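Local coordinates for protein CysE, serine acetyltransferase (Brucella abortus, PDB 4HZD) that probably transfers an acetyl group from acetyl-coenzyme A to L-serine, a step in cysteine biosynthesis, at residues A[162-167]-A[182-187]. Numbering follows the deposited sequence.
Sequences SGLFLD and DNVSIL
L164 and L166 pack against V184 and I186 where two successive coils of the left-handed beta-helix stack. CD1 of L166 lies 3.8 Å from CB of I186, the two side chains running alongside each other. One methyl, L164 CD1, touches both V184 CB (4.0 Å) and I186 CD1 (4.1 Å) on the next coil. On the face of the strands opposite L166 and I186, F165 presents its ring edge to S185 OG, while D167 CB sits over one ring face toward the rim. D167 and L187 extend side by side, CD2 of L187 3.4 Å from D167 OD2; L187 also touches coenzyme A and belongs to its pocket.

The coils run parallel and in exact register. F165 bonds through its N to V184 O and through its O to I186 N (2.7 Å), both almost straight; D167 N donates to I186 O. Toward the turn, S162 O accepts from N183 N, and a water carries V184 N to S162 O. G163 and N183 both turn with positive phi; at G163 this favours glycine, and N183 ND2 crowds the place of a CB. At the polar edge S162 N reaches D182 OD1 at 2.9 Å, from above the carboxylate plane.

R101 of helix 87-101 bonds to G163 O and S185 OG, and L164 N donates to OD1 of D94, tying the helical domain to this coil pair. I121 of helix 116-132 packs on L164 and L166, L172 of strand 172-174 meets L166 and I186, and strand 211-212 continues the sheet beyond 185-186.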
loop_
_atom_site.group_PDB
_atom_site.type_symbol
_atom_site.label_atom_id
_atom_site.label_comp_id
_atom_site.label_asym_id
_atom_site.label_seq_id
_atom_site.Cartn_x
_atom_site.Cartn_y
_atom_site.Cartn_z
ATOM N N SER A 162 -34.882 -5.768 -4.420
ATOM C CA SER A 162 -34.039 -6.924 -4.691
ATOM C C SER A 162 -34.175 -7.387 -6.134
ATOM O O SER A 162 -35.028 -6.876 -6.896
ATOM C CB SER A 162 -34.406 -8.057 -3.750
ATOM O OG SER A 162 -35.702 -8.483 -4.058
ATOM N N GLY A 163 -33.350 -8.371 -6.514
ATOM C CA GLY A 163 -33.256 -8.771 -7.916
ATOM C C GLY A 163 -32.956 -7.584 -8.827
ATOM O O GLY A 163 -33.499 -7.455 -9.935
ATOM N N LEU A 164 -32.120 -6.677 -8.345
ATOM C CA LEU A 164 -31.698 -5.544 -9.178
ATOM C C LEU A 164 -30.486 -5.918 -10.016
ATOM O O LEU A 164 -29.514 -6.459 -9.495
ATOM C CB LEU A 164 -31.391 -4.350 -8.292
ATOM C CG LEU A 164 -30.910 -3.041 -8.947
ATOM C CD1 LEU A 164 -31.943 -2.491 -9.938
ATOM C CD2 LEU A 164 -30.631 -2.038 -7.827
ATOM N N PHE A 165 -30.576 -5.658 -11.315
ATOM C CA PHE A 165 -29.471 -5.828 -12.233
ATOM C C PHE A 165 -28.955 -4.469 -12.736
ATOM O O PHE A 165 -29.684 -3.721 -13.418
ATOM C CB PHE A 165 -29.919 -6.754 -13.356
ATOM C CG PHE A 165 -28.885 -6.984 -14.426
ATOM C CD1 PHE A 165 -27.540 -7.160 -14.103
ATOM C CD2 PHE A 165 -29.275 -7.098 -15.748
ATOM C CE1 PHE A 165 -26.600 -7.394 -15.100
ATOM C CE2 PHE A 165 -28.342 -7.322 -16.765
ATOM C CZ PHE A 165 -27.009 -7.473 -16.439
ATOM N N LEU A 166 -27.708 -4.149 -12.361
ATOM C CA LEU A 166 -27.036 -2.899 -12.718
ATOM C C LEU A 166 -25.966 -3.228 -13.747
ATOM O O LEU A 166 -24.815 -3.593 -13.404
ATOM C CB LEU A 166 -26.391 -2.290 -11.467
ATOM C CG LEU A 166 -26.735 -0.869 -11.079
ATOM C CD1 LEU A 166 -28.254 -0.669 -10.961
ATOM C CD2 LEU A 166 -26.025 -0.475 -9.764
ATOM N N ASP A 167 -26.354 -3.161 -15.009
ATOM C CA ASP A 167 -25.555 -3.773 -16.054
ATOM C C ASP A 167 -24.550 -2.739 -16.517
ATOM O O ASP A 167 -24.947 -1.654 -16.928
ATOM C CB ASP A 167 -26.487 -4.221 -17.213
ATOM C CG ASP A 167 -25.735 -4.966 -18.358
ATOM O OD1 ASP A 167 -24.581 -5.415 -18.173
ATOM O OD2 ASP A 167 -26.321 -5.101 -19.452
ATOM N N ASP A 182 -38.497 -4.160 -6.826
ATOM C CA ASP A 182 -37.855 -5.414 -7.262
ATOM C C ASP A 182 -37.830 -5.690 -8.730
ATOM O O ASP A 182 -38.632 -5.151 -9.496
ATOM C CB ASP A 182 -38.469 -6.635 -6.568
ATOM C CG ASP A 182 -38.558 -6.467 -5.096
ATOM O OD1 ASP A 182 -37.811 -5.629 -4.539
ATOM O OD2 ASP A 182 -39.378 -7.168 -4.482
ATOM N N ASN A 183 -36.919 -6.595 -9.107
ATOM C CA ASN A 183 -36.726 -7.067 -10.472
ATOM C C ASN A 183 -36.565 -5.975 -11.548
ATOM O O ASN A 183 -37.134 -6.059 -12.644
ATOM C CB ASN A 183 -37.830 -8.067 -10.845
ATOM C CG ASN A 183 -38.013 -9.136 -9.784
ATOM O OD1 ASN A 183 -39.121 -9.357 -9.321
ATOM N ND2 ASN A 183 -36.907 -9.741 -9.331
ATOM N N VAL A 184 -35.786 -4.956 -11.230
ATOM C CA VAL A 184 -35.466 -3.915 -12.214
ATOM C C VAL A 184 -34.089 -4.173 -12.843
ATOM O O VAL A 184 -33.191 -4.707 -12.176
ATOM C CB VAL A 184 -35.559 -2.532 -11.539
ATOM C CG1 VAL A 184 -35.131 -1.404 -12.467
ATOM C CG2 VAL A 184 -37.001 -2.311 -11.101
ATOM N N SER A 185 -33.943 -3.839 -14.119
ATOM C CA SER A 185 -32.629 -3.814 -14.766
ATOM C C SER A 185 -32.299 -2.398 -15.185
ATOM O O SER A 185 -33.118 -1.711 -15.834
ATOM C CB SER A 185 -32.566 -4.744 -15.977
ATOM O OG SER A 185 -32.803 -6.079 -15.563
ATOM N N ILE A 186 -31.104 -1.933 -14.798
ATOM C CA ILE A 186 -30.660 -0.570 -15.104
ATOM C C ILE A 186 -29.282 -0.602 -15.793
ATOM O O ILE A 186 -28.347 -1.258 -15.321
ATOM C CB ILE A 186 -30.605 0.332 -13.839
ATOM C CG1 ILE A 186 -31.925 0.296 -13.036
ATOM C CG2 ILE A 186 -30.224 1.779 -14.194
ATOM C CD1 ILE A 186 -31.913 1.164 -11.795
ATOM N N LEU A 187 -29.147 0.110 -16.902
ATOM C CA LEU A 187 -27.860 0.140 -17.590
ATOM C C LEU A 187 -26.957 1.311 -17.162
ATOM O O LEU A 187 -27.333 2.072 -16.299
ATOM C CB LEU A 187 -28.063 -0.002 -19.116
ATOM C CG LEU A 187 -27.966 -1.544 -19.291
ATOM C CD1 LEU A 187 -29.308 -2.250 -19.383
ATOM C CD2 LEU A 187 -26.989 -1.952 -20.380
HETATM O O HOH W 1 -34.726 -4.252 -8.461
#